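Side-chain contacts in flavoredoxin (Desulfovibrio vulgaris str. 'Miyazaki F', PDB 2D5M), which binds flavin mononucleotide (FMN) and probably transfers electrons by way of this cofactor: residues V159-F164 against Y172-F177; D91-L96 against P109-F114; F17-Y22 against V48-A53. All coordinates share one frame; numbering follows the deposited sequence. Where two conformers were deposited one is given.

Contact 1. Residues V159-F164 against Y172-F177; sequences VDPVIF and YAVGEF. With FMN (flavin mononucleotide), chain E.
Asp-160 OD2, Pro-161 O and Val-174 N together grip one water between the two segments. It lies 2.7 Å from Asp-160 OD2 and 2.7 Å from Pro-161 O. It accepts the N-H of Val-174 N at 2.8 Å. A second water also touches Asp-160 OD2 and sits 2.8 Å from Val-174 O. Water thus meets both backbone polar atoms of Val-174, where Asp-160 and Pro-161 face it as loop. The other carboxylate oxygen of Asp-160, OD1, forms a salt bridge with Arg-73.

Further along, the strands bond directly. Ile-163 N gives to Tyr-172 O at 2.9 Å, nearly straight at 167°, and Tyr-172 N gives to Ile-163 O at 2.9 Å. This is an antiparallel hydrogen-bonded pair. With chi1 at -59°, Ile-163 holds CG1 beside its own backbone N, and CD1 then reaches back to Ala-173 O and Val-174 CG2. The same Val-174 methyl meets Pro-161 CG at 3.7 Å. Phe-164 points away from strand 170-180, and one face of its ring takes the flavin methyl C7M, which stands 3.5 Å above the ring plane, over its centre.

The contact belongs to the beta hairpin of strands 162-165 and 170-180, which follows helix 156-159. Strand 14-22 pairs with the other edge of 162-165. Tyr-172 and Phe-177 pair with a strand of the second subunit, so the sheet continues across the dimer.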
loop_
_atom_site.group_PDB
_atom_site.type_symbol
_atom_site.label_atom_id
_atom_site.label_comp_id
_atom_site.label_asym_id
_atom_site.label_seq_id
_atom_site.Cartn_x
_atom_site.Cartn_y
_atom_site.Cartn_z
ATOM N N VAL A 159 3.138 15.201 8.016
ATOM C CA VAL A 159 3.360 13.841 8.510
ATOM C C VAL A 159 4.703 13.300 8.008
ATOM O O VAL A 159 5.503 12.697 8.749
ATOM C CB VAL A 159 2.196 12.917 8.141
ATOM C CG1 VAL A 159 2.479 11.490 8.550
ATOM C CG2 VAL A 159 0.915 13.400 8.810
ATOM N N ASP A 160 4.932 13.505 6.719
ATOM C CA ASP A 160 6.171 13.165 6.067
ATOM C C ASP A 160 6.493 11.671 6.152
ATOM O O ASP A 160 7.599 11.267 6.538
ATOM C CB ASP A 160 7.313 14.000 6.677
ATOM C CG ASP A 160 8.576 13.921 5.903
ATOM O OD1 ASP A 160 9.680 13.866 6.528
ATOM O OD2 ASP A 160 8.513 13.948 4.642
ATOM N N PRO A 161 5.562 10.834 5.729
ATOM C CA PRO A 161 5.731 9.379 5.862
ATOM C C PRO A 161 6.760 8.797 4.891
ATOM O O PRO A 161 7.063 9.358 3.841
ATOM C CB PRO A 161 4.334 8.859 5.480
ATOM C CG PRO A 161 3.835 9.843 4.468
ATOM C CD PRO A 161 4.334 11.174 4.967
ATOM N N VAL A 162 7.304 7.654 5.263
ATOM C CA VAL A 162 8.281 6.967 4.436
ATOM C C VAL A 162 7.587 6.005 3.489
ATOM O O VAL A 162 6.656 5.279 3.855
ATOM C CB VAL A 162 9.292 6.223 5.307
ATOM C CG1 VAL A 162 10.312 5.426 4.535
ATOM C CG2 VAL A 162 10.031 7.133 6.274
ATOM N N ILE A 163 8.089 5.939 2.279
ATOM C CA ILE A 163 7.720 5.028 1.247
ATOM C C ILE A 163 8.804 3.969 1.058
ATOM O O ILE A 163 9.979 4.327 0.995
ATOM C CB ILE A 163 7.493 5.719 -0.154
ATOM C CG1 ILE A 163 6.377 6.774 -0.030
ATOM C CG2 ILE A 163 7.230 4.824 -1.283
ATOM C CD1 ILE A 163 6.540 7.761 -1.168
ATOM N N PHE A 164 8.454 2.691 0.913
ATOM C CA PHE A 164 9.388 1.641 0.617
ATOM C C PHE A 164 9.341 1.256 -0.862
ATOM O O PHE A 164 8.260 1.074 -1.423
ATOM C CB PHE A 164 9.148 0.424 1.498
ATOM C CG PHE A 164 9.977 -0.806 1.226
ATOM C CD1 PHE A 164 11.385 -0.729 1.316
ATOM C CD2 PHE A 164 9.432 -1.998 0.891
ATOM C CE1 PHE A 164 12.158 -1.835 1.125
ATOM C CE2 PHE A 164 10.182 -3.129 0.746
ATOM C CZ PHE A 164 11.571 -3.060 0.837
ATOM N N TYR A 172 12.021 6.332 0.386
ATOM C CA TYR A 172 11.746 7.623 -0.244
ATOM C C TYR A 172 10.760 8.424 0.571
ATOM O O TYR A 172 9.935 7.880 1.295
ATOM C CB TYR A 172 11.183 7.416 -1.691
ATOM C CG TYR A 172 12.289 7.040 -2.652
ATOM C CD1 TYR A 172 12.846 7.983 -3.471
ATOM C CD2 TYR A 172 12.781 5.749 -2.722
ATOM C CE1 TYR A 172 13.862 7.648 -4.339
ATOM C CE2 TYR A 172 13.801 5.401 -3.543
ATOM C CZ TYR A 172 14.354 6.366 -4.372
ATOM O OH TYR A 172 15.378 6.014 -5.202
ATOM N N ALA A 173 10.805 9.761 0.461
ATOM C CA ALA A 173 9.827 10.673 0.980
ATOM C C ALA A 173 8.673 10.869 -0.006
ATOM O O ALA A 173 8.807 10.559 -1.197
ATOM C CB ALA A 173 10.441 12.035 1.289
ATOM N N VAL A 174 7.597 11.385 0.502
ATOM C CA VAL A 174 6.493 11.916 -0.300
ATOM C C VAL A 174 6.891 13.284 -0.808
ATOM O O VAL A 174 7.466 14.095 -0.104
ATOM C CB VAL A 174 5.163 11.996 0.507
ATOM C CG1 VAL A 174 4.075 12.625 -0.322
ATOM C CG2 VAL A 174 4.746 10.633 1.000
ATOM N N GLY A 175 6.563 13.523 -2.086
ATOM C CA GLY A 175 6.788 14.779 -2.754
ATOM C C GLY A 175 5.601 15.682 -2.826
ATOM O O GLY A 175 4.802 15.780 -1.884
ATOM N N GLU A 176 5.488 16.383 -3.928
ATOM C CA GLU A 176 4.521 17.470 -4.017
ATOM C C GLU A 176 3.109 17.004 -4.366
ATOM O O GLU A 176 2.881 15.978 -4.996
ATOM C CB GLU A 176 4.975 18.512 -5.049
ATOM C CG GLU A 176 5.064 17.777 -6.385
ATOM C CD GLU A 176 6.519 17.458 -6.751
ATOM O OE1 GLU A 176 6.859 17.982 -7.852
ATOM O OE2 GLU A 176 7.224 16.737 -5.984
ATOM N N PHE A 177 2.166 17.843 -3.921
ATOM C CA PHE A 177 0.790 17.709 -4.331
ATOM C C PHE A 177 0.667 17.754 -5.861
ATOM O O PHE A 177 1.260 18.605 -6.519
ATOM C CB PHE A 177 -0.024 18.865 -3.696
ATOM C CG PHE A 177 -1.443 18.946 -4.193
ATOM C CD1 PHE A 177 -1.773 19.847 -5.210
ATOM C CD2 PHE A 177 -2.452 18.157 -3.648
ATOM C CE1 PHE A 177 -3.051 19.941 -5.659
ATOM C CE2 PHE A 177 -3.723 18.263 -4.141
ATOM C CZ PHE A 177 -4.012 19.154 -5.125
HETATM N N1 FMN E . 8.108 -8.979 7.649
HETATM C C2 FMN E . 6.834 -9.461 7.507
HETATM O O2 FMN E . 6.500 -10.534 8.029
HETATM N N3 FMN E . 5.929 -8.738 6.735
HETATM C C4 FMN E . 6.212 -7.574 6.056
HETATM O O4 FMN E . 5.332 -6.999 5.381
HETATM C C4A FMN E . 7.550 -7.102 6.160
HETATM N N5 FMN E . 7.916 -5.994 5.472
HETATM C C5A FMN E . 9.166 -5.503 5.749
HETATM C C6 FMN E . 9.572 -4.323 5.064
HETATM C C7 FMN E . 10.792 -3.705 5.288
HETATM C C7M FMN E . 11.233 -2.481 4.520
HETATM C C8 FMN E . 11.651 -4.288 6.293
HETATM C C8M FMN E . 12.956 -3.584 6.632
HETATM C C9 FMN E . 11.300 -5.475 6.912
HETATM C C9A FMN E . 10.082 -6.088 6.669
HETATM N N10 FMN E . 9.685 -7.314 7.248
HETATM C C10 FMN E . 8.415 -7.797 7.052
HETATM C "C1'" FMN E . 10.623 -8.044 8.146
HETATM C "C2'" FMN E . 10.298 -7.850 9.625
HETATM O "O2'" FMN E . 10.101 -6.473 9.969
HETATM C "C3'" FMN E . 11.469 -8.393 10.451
HETATM O "O3'" FMN E . 11.470 -9.829 10.278
HETATM C "C4'" FMN E . 11.419 -8.034 11.928
HETATM O "O4'" FMN E . 12.748 -8.308 12.450
HETATM C "C5'" FMN E . 10.412 -8.804 12.710
HETATM O "O5'" FMN E . 10.503 -8.368 14.104
HETATM P P FMN E . 9.839 -9.227 15.294
HETATM O O1P FMN E . 10.458 -10.632 15.268
HETATM O O2P FMN E . 8.341 -9.302 15.120
HETATM O O3P FMN E . 10.277 -8.411 16.497
HETATM O O HOH W 1 7.325 11.932 3.235
HETATM O O HOH W 2 6.729 15.122 2.354
#

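Contact 2. Residues D91-L96 against P109-F114; sequences DKFASL and PYVGEF. With FMN (flavin mononucleotide), chain E.
The first turn of the short helix 92-96 packs on the small two-stranded sheet of 100-102 and 109-111, through Phe-93 and Val-111. Phe-93 CE1 lies 4.0 Å from Val-111 CG2, and Phe-93 CZ lies 4.2 Å from the same methyl. Tyr-110 O is also near, 4.2 Å from Phe-93 CE1. The methyl and the carbonyl both approach the ring obliquely. Phe-93 has chi1 at -75°, with CG beside its backbone N, and this carries the ring across to the strand.

Val-111 serves two rings. Its CG2 meets Phe-93, while CG1 stands 3.6 Å above one face of the Phe-114 ring, offset toward the rim. A type I turn from Val-111 to Phe-114 brings that ring back to the valine.

Asp-91 is the N-cap of the helix. Its OD1 accepts from Ala-94 N at 3.0 Å, from well above the carboxylate plane, and weakly from Phe-93 N. Next to the cap, Lys-92 runs extended beyond CG to the cofactor, where NZ bonds FMN O3P at 2.8 Å. The carbonyls of Ile-30, Ala-82 and Tyr-85 also lie in hydrogen-bonding reach of NZ. With the phosphate they outnumber its three protons, so the bonds must be shared.

Ile-30 of strand 28-41 touches both Phe-93 and Val-111. Pro-100 of strand 100-102 also packs on Phe-93, and strand 65-70 lies against Tyr-110 and Phe-114.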
loop_
_atom_site.group_PDB
_atom_site.type_symbol
_atom_site.label_atom_id
_atom_site.label_comp_id
_atom_site.label_asym_id
_atom_site.label_seq_id
_atom_site.Cartn_x
_atom_site.Cartn_y
_atom_site.Cartn_z
ATOM N N ASP A 91 14.297 -5.496 23.681
ATOM C CA ASP A 91 13.339 -4.383 23.717
ATOM C C ASP A 91 13.869 -3.328 22.752
ATOM O O ASP A 91 14.790 -2.577 23.051
ATOM C CB ASP A 91 13.214 -3.848 25.151
ATOM C CG ASP A 91 12.214 -2.715 25.259
ATOM O OD1 ASP A 91 11.961 -2.018 24.254
ATOM O OD2 ASP A 91 11.680 -2.518 26.390
ATOM N N LYS A 92 13.229 -3.267 21.585
ATOM C CA LYS A 92 13.640 -2.338 20.554
ATOM C C LYS A 92 13.351 -0.901 20.906
ATOM O O LYS A 92 14.024 0.010 20.416
ATOM C CB LYS A 92 12.961 -2.672 19.223
ATOM C CG LYS A 92 13.258 -4.002 18.644
ATOM C CD LYS A 92 12.549 -4.203 17.303
ATOM C CE LYS A 92 12.296 -5.658 17.071
ATOM N NZ LYS A 92 11.520 -5.949 15.858
ATOM N N PHE A 93 12.318 -0.655 21.739
ATOM C CA PHE A 93 12.075 0.719 22.183
ATOM C C PHE A 93 13.257 1.217 23.008
ATOM O O PHE A 93 13.705 2.366 22.862
ATOM C CB PHE A 93 10.783 0.816 22.991
ATOM C CG PHE A 93 9.527 0.746 22.138
ATOM C CD1 PHE A 93 8.956 1.926 21.677
ATOM C CD2 PHE A 93 8.934 -0.460 21.820
ATOM C CE1 PHE A 93 7.805 1.905 20.919
ATOM C CE2 PHE A 93 7.764 -0.468 21.042
ATOM C CZ PHE A 93 7.198 0.710 20.630
ATOM N N ALA A 94 13.793 0.360 23.895
ATOM C CA ALA A 94 14.958 0.702 24.646
ATOM C C ALA A 94 16.143 0.904 23.744
ATOM O O ALA A 94 16.907 1.845 23.876
ATOM C CB ALA A 94 15.302 -0.393 25.697
ATOM N N SER A 95 16.363 0.001 22.789
ATOM C CA SER A 95 17.513 0.118 21.895
ATOM C C SER A 95 17.480 1.409 21.064
ATOM O O SER A 95 18.520 2.020 20.824
ATOM C CB SER A 95 17.546 -1.046 20.900
ATOM O OG SER A 95 17.678 -2.234 21.645
ATOM N N LEU A 96 16.290 1.790 20.614
ATOM C CA LEU A 96 16.109 2.926 19.696
ATOM C C LEU A 96 15.877 4.226 20.402
ATOM O O LEU A 96 15.834 5.271 19.753
ATOM C CB LEU A 96 14.972 2.597 18.733
ATOM C CG LEU A 96 15.284 1.485 17.727
ATOM C CD1 LEU A 96 14.034 1.072 16.963
ATOM C CD2 LEU A 96 16.391 1.871 16.790
ATOM N N PRO A 109 0.993 -1.114 22.162
ATOM C CA PRO A 109 1.659 0.183 22.193
ATOM C C PRO A 109 1.823 0.769 20.780
ATOM O O PRO A 109 1.937 -0.026 19.830
ATOM C CB PRO A 109 3.033 -0.133 22.747
ATOM C CG PRO A 109 3.320 -1.498 22.133
ATOM C CD PRO A 109 1.967 -2.189 22.055
ATOM N N TYR A 110 1.918 2.084 20.690
ATOM C CA TYR A 110 2.359 2.740 19.455
ATOM C C TYR A 110 3.614 3.554 19.762
ATOM O O TYR A 110 4.026 3.708 20.911
ATOM C CB TYR A 110 1.287 3.563 18.814
ATOM C CG TYR A 110 0.744 4.732 19.596
ATOM C CD1 TYR A 110 1.309 5.973 19.521
ATOM C CD2 TYR A 110 -0.360 4.604 20.419
ATOM C CE1 TYR A 110 0.809 7.067 20.233
ATOM C CE2 TYR A 110 -0.875 5.681 21.101
ATOM C CZ TYR A 110 -0.278 6.895 21.020
ATOM O OH TYR A 110 -0.803 7.987 21.701
ATOM N N VAL A 111 4.236 4.090 18.706
ATOM C CA VAL A 111 5.486 4.819 18.849
ATOM C C VAL A 111 5.188 6.299 19.086
ATOM O O VAL A 111 4.708 6.984 18.162
ATOM C CB VAL A 111 6.415 4.653 17.639
ATOM C CG1 VAL A 111 7.722 5.352 17.938
ATOM C CG2 VAL A 111 6.637 3.184 17.317
ATOM N N GLY A 112 5.453 6.798 20.248
ATOM C CA GLY A 112 5.030 8.162 20.585
ATOM C C GLY A 112 5.671 9.226 19.736
ATOM O O GLY A 112 5.065 10.261 19.468
ATOM N N GLU A 113 6.907 9.011 19.306
ATOM C CA GLU A 113 7.636 10.007 18.566
ATOM C C GLU A 113 7.140 10.172 17.144
ATOM O O GLU A 113 7.493 11.166 16.498
ATOM C CB GLU A 113 9.134 9.638 18.517
ATOM C CG GLU A 113 9.882 9.753 19.819
ATOM C CD GLU A 113 9.592 8.741 20.857
ATOM O OE1 GLU A 113 9.030 7.668 20.562
ATOM O OE2 GLU A 113 9.992 8.989 22.023
ATOM N N PHE A 114 6.421 9.172 16.616
ATOM C CA PHE A 114 5.999 9.229 15.217
ATOM C C PHE A 114 4.782 10.138 15.071
ATOM O O PHE A 114 4.022 10.325 16.000
ATOM C CB PHE A 114 5.707 7.849 14.681
ATOM C CG PHE A 114 6.918 6.950 14.490
ATOM C CD1 PHE A 114 8.213 7.269 14.902
ATOM C CD2 PHE A 114 6.741 5.731 13.843
ATOM C CE1 PHE A 114 9.261 6.378 14.747
ATOM C CE2 PHE A 114 7.786 4.862 13.690
ATOM C CZ PHE A 114 9.036 5.158 14.146
HETATM N N1 FMN E . 8.108 -8.979 7.649
HETATM C C2 FMN E . 6.834 -9.461 7.507
HETATM O O2 FMN E . 6.500 -10.534 8.029
HETATM N N3 FMN E . 5.929 -8.738 6.735
HETATM C C4 FMN E . 6.212 -7.574 6.056
HETATM O O4 FMN E . 5.332 -6.999 5.381
HETATM C C4A FMN E . 7.550 -7.102 6.160
HETATM N N5 FMN E . 7.916 -5.994 5.472
HETATM C C5A FMN E . 9.166 -5.503 5.749
HETATM C C6 FMN E . 9.572 -4.323 5.064
HETATM C C7 FMN E . 10.792 -3.705 5.288
HETATM C C7M FMN E . 11.233 -2.481 4.520
HETATM C C8 FMN E . 11.651 -4.288 6.293
HETATM C C8M FMN E . 12.956 -3.584 6.632
HETATM C C9 FMN E . 11.300 -5.475 6.912
HETATM C C9A FMN E . 10.082 -6.088 6.669
HETATM N N10 FMN E . 9.685 -7.314 7.248
HETATM C C10 FMN E . 8.415 -7.797 7.052
HETATM C "C1'" FMN E . 10.623 -8.044 8.146
HETATM C "C2'" FMN E . 10.298 -7.850 9.625
HETATM O "O2'" FMN E . 10.101 -6.473 9.969
HETATM C "C3'" FMN E . 11.469 -8.393 10.451
HETATM O "O3'" FMN E . 11.470 -9.829 10.278
HETATM C "C4'" FMN E . 11.419 -8.034 11.928
HETATM O "O4'" FMN E . 12.748 -8.308 12.450
HETATM C "C5'" FMN E . 10.412 -8.804 12.710
HETATM O "O5'" FMN E . 10.503 -8.368 14.104
HETATM P P FMN E . 9.839 -9.227 15.294
HETATM O O1P FMN E . 10.458 -10.632 15.268
HETATM O O2P FMN E . 8.341 -9.302 15.120
HETATM O O3P FMN E . 10.277 -8.411 16.497
#

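Contact 3. Residues F17-Y22 against V48-A53; sequences FLVGTY and VSLRKA. With FMN (flavin mononucleotide), chain E.
Val-19 has CG1 anti to its backbone N (chi1 178°), and Leu-50 has CG beside its own (chi1 -56°); these torsions turn the two side chains to each other, and the extended second torsion of Leu-50 sets CD1 4.3 Å from Val-19 CG1. The other Val-19 methyl, CG2, lies 4.3 Å from Val-48 CG1 in the conformer given; Val-48 has a second one, so this touch is less certain. The contact is apolar, with no hydrogen bond across it.

Leu-50 also faces the cofactor. While CD1 meets the valine, CD2 lies 4.0 Å from FMN N3. The residues on either side of Leu-50 hold the flavin's pyrimidine edge. Ser-49 O accepts from FMN N3 at 2.9 Å, almost straight at 175°. Arg-51 N gives to FMN O2 at 3.0 Å. The Arg-51 side chain bends at chi3 and turns its guanidinium back to the ring. Arg-51 NH2 then gives to FMN N1 at 3.0 Å, with N1 in the guanidinium plane, and also to the ribityl hydroxyl O3'. Donors placed at N1 and O2 would be expected to stabilise negative charge on a reduced flavin.

Met-31 of strand 28-41 packs on both Val-19 and Leu-50, and Ile-60 of helix 55-63 also covers Leu-50. A loop after a barrel strand that reads the pyrimidine edge of FMN fits the split-barrel flavin-binding fold of the flavin reductase-like family.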
loop_
_atom_site.group_PDB
_atom_site.type_symbol
_atom_site.label_atom_id
_atom_site.label_comp_id
_atom_site.label_asym_id
_atom_site.label_seq_id
_atom_site.Cartn_x
_atom_site.Cartn_y
_atom_site.Cartn_z
ATOM N N PHE A 17 5.018 0.507 7.532
ATOM C CA PHE A 17 4.277 0.508 8.776
ATOM C C PHE A 17 5.102 -0.124 9.895
ATOM O O PHE A 17 5.613 -1.206 9.733
ATOM C CB PHE A 17 3.008 -0.316 8.598
ATOM C CG PHE A 17 1.968 0.300 7.639
ATOM C CD1 PHE A 17 0.998 -0.541 7.092
ATOM C CD2 PHE A 17 1.923 1.651 7.293
ATOM C CE1 PHE A 17 -0.015 -0.100 6.277
ATOM C CE2 PHE A 17 0.867 2.099 6.462
ATOM C CZ PHE A 17 -0.102 1.252 5.967
ATOM N N LEU A 18 5.135 0.511 11.069
ATOM C CA LEU A 18 5.689 -0.155 12.223
ATOM C C LEU A 18 4.538 -0.744 13.050
ATOM O O LEU A 18 3.705 -0.019 13.626
ATOM C CB LEU A 18 6.562 0.711 13.096
ATOM C CG LEU A 18 7.941 0.996 12.459
ATOM C CD1 LEU A 18 7.779 1.945 11.286
ATOM C CD2 LEU A 18 8.911 1.467 13.537
ATOM N N VAL A 19 4.455 -2.067 13.068
ATOM C CA VAL A 19 3.388 -2.807 13.732
ATOM C C VAL A 19 3.784 -3.010 15.167
ATOM O O VAL A 19 4.823 -3.633 15.457
ATOM C CB VAL A 19 3.157 -4.152 13.032
ATOM C CG1 VAL A 19 2.082 -4.925 13.762
ATOM C CG2 VAL A 19 2.741 -3.960 11.565
ATOM N N GLY A 20 2.984 -2.454 16.085
ATOM C CA GLY A 20 3.296 -2.432 17.523
ATOM C C GLY A 20 2.443 -3.423 18.270
ATOM O O GLY A 20 1.229 -3.537 18.038
ATOM N N THR A 21 3.038 -4.137 19.221
ATOM C CA THR A 21 2.383 -5.152 20.021
ATOM C C THR A 21 2.997 -5.241 21.428
ATOM O O THR A 21 4.077 -4.710 21.679
ATOM C CB THR A 21 2.534 -6.544 19.382
ATOM O OG1 THR A 21 3.921 -6.861 19.227
ATOM C CG2 THR A 21 1.779 -6.694 18.060
ATOM N N TYR A 22 2.272 -5.900 22.321
ATOM C CA TYR A 22 2.817 -6.370 23.592
ATOM C C TYR A 22 2.936 -7.891 23.578
ATOM O O TYR A 22 2.004 -8.580 23.144
ATOM C CB TYR A 22 1.890 -5.984 24.756
ATOM C CG TYR A 22 1.832 -4.538 25.099
ATOM C CD1 TYR A 22 2.925 -3.815 25.473
ATOM C CD2 TYR A 22 0.581 -3.858 25.037
ATOM C CE1 TYR A 22 2.849 -2.455 25.789
ATOM C CE2 TYR A 22 0.508 -2.515 25.351
ATOM C CZ TYR A 22 1.634 -1.813 25.747
ATOM O OH TYR A 22 1.516 -0.490 26.028
ATOM N N VAL A 48 -2.326 -6.822 7.008
ATOM C CA VAL A 48 -0.866 -6.895 7.119
ATOM C C VAL A 48 -0.464 -8.364 6.993
ATOM O O VAL A 48 -1.009 -9.211 7.696
ATOM C CB VAL A 48 -0.368 -6.306 8.433
ATOM C CG1 VAL A 48 1.138 -6.131 8.239
ATOM C CG2 VAL A 48 -1.025 -5.004 8.852
ATOM N N SER A 49 0.451 -8.650 6.118
ATOM C CA SER A 49 0.972 -10.010 5.945
ATOM C C SER A 49 2.192 -10.181 6.795
ATOM O O SER A 49 3.234 -9.674 6.407
ATOM C CB SER A 49 1.302 -10.225 4.470
ATOM O OG SER A 49 0.158 -10.171 3.677
ATOM N N LEU A 50 2.091 -10.878 7.915
ATOM C CA LEU A 50 3.175 -11.094 8.852
ATOM C C LEU A 50 3.524 -12.566 8.908
ATOM O O LEU A 50 2.662 -13.412 9.102
ATOM C CB LEU A 50 2.777 -10.614 10.263
ATOM C CG LEU A 50 2.310 -9.159 10.398
ATOM C CD1 LEU A 50 2.082 -8.725 11.822
ATOM C CD2 LEU A 50 3.325 -8.220 9.695
ATOM N N ARG A 51 4.798 -12.857 8.761
ATOM C CA ARG A 51 5.282 -14.209 8.785
ATOM C C ARG A 51 5.228 -14.805 10.173
ATOM O O ARG A 51 5.450 -14.164 11.190
ATOM C CB ARG A 51 6.738 -14.269 8.272
ATOM C CG ARG A 51 6.857 -13.984 6.802
ATOM C CD ARG A 51 8.302 -13.776 6.274
ATOM N NE ARG A 51 8.731 -12.575 6.964
ATOM C CZ ARG A 51 9.528 -12.496 8.037
ATOM N NH1 ARG A 51 10.185 -13.529 8.522
ATOM N NH2 ARG A 51 9.673 -11.306 8.591
ATOM N N LYS A 52 5.011 -16.157 10.177
ATOM C CA LYS A 52 4.930 -16.890 11.444
ATOM C C LYS A 52 6.180 -16.821 12.269
ATOM O O LYS A 52 6.159 -16.964 13.500
ATOM C CB LYS A 52 4.513 -18.328 11.120
ATOM C CG LYS A 52 3.141 -18.535 10.538
ATOM C CD LYS A 52 2.786 -19.979 10.306
ATOM C CE LYS A 52 1.284 -20.105 10.149
ATOM N NZ LYS A 52 0.838 -21.338 9.414
ATOM N N ALA A 53 7.347 -16.626 11.636
ATOM C CA ALA A 53 8.607 -16.564 12.341
ATOM C C ALA A 53 8.753 -15.291 13.146
ATOM O O ALA A 53 9.616 -15.204 14.026
ATOM C CB ALA A 53 9.782 -16.684 11.371
HETATM N N1 FMN E . 8.108 -8.979 7.649
HETATM C C2 FMN E . 6.834 -9.461 7.507
HETATM O O2 FMN E . 6.500 -10.534 8.029
HETATM N N3 FMN E . 5.929 -8.738 6.735
HETATM C C4 FMN E . 6.212 -7.574 6.056
HETATM O O4 FMN E . 5.332 -6.999 5.381
HETATM C C4A FMN E . 7.550 -7.102 6.160
HETATM N N5 FMN E . 7.916 -5.994 5.472
HETATM C C5A FMN E . 9.166 -5.503 5.749
HETATM C C6 FMN E . 9.572 -4.323 5.064
HETATM C C7 FMN E . 10.792 -3.705 5.288
HETATM C C7M FMN E . 11.233 -2.481 4.520
HETATM C C8 FMN E . 11.651 -4.288 6.293
HETATM C C8M FMN E . 12.956 -3.584 6.632
HETATM C C9 FMN E . 11.300 -5.475 6.912
HETATM C C9A FMN E . 10.082 -6.088 6.669
HETATM N N10 FMN E . 9.685 -7.314 7.248
HETATM C C10 FMN E . 8.415 -7.797 7.052
HETATM C "C1'" FMN E . 10.623 -8.044 8.146
HETATM C "C2'" FMN E . 10.298 -7.850 9.625
HETATM O "O2'" FMN E . 10.101 -6.473 9.969
HETATM C "C3'" FMN E . 11.469 -8.393 10.451
HETATM O "O3'" FMN E . 11.470 -9.829 10.278
HETATM C "C4'" FMN E . 11.419 -8.034 11.928
HETATM O "O4'" FMN E . 12.748 -8.308 12.450
HETATM C "C5'" FMN E . 10.412 -8.804 12.710
HETATM O "O5'" FMN E . 10.503 -8.368 14.104
HETATM P P FMN E . 9.839 -9.227 15.294
HETATM O O1P FMN E . 10.458 -10.632 15.268
HETATM O O2P FMN E . 8.341 -9.302 15.120
HETATM O O3P FMN E . 10.277 -8.411 16.497
#

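Along the chain the order is contact 3, contact 2, contact 1, each closing before the next opens. Contacts 2 and 3 are neighbours, with centres 14 Å apart. They touch where Pro-109 packs on Gly-20, Thr-21 and Tyr-22. Contact 1 lies farther off, about 21 Å from contact 2 and 22 Å from contact 3 between centres. It shares the main antiparallel sheet with contact 3, since strands 162-165 and 14-22 pair. All three reach the same FMN: contact 3 at the pyrimidine edge, contact 2 at the phosphate, contact 1 at the dimethyl end. Each also touches the second subunit, which is consistent with a cofactor site built close to the dimer interface.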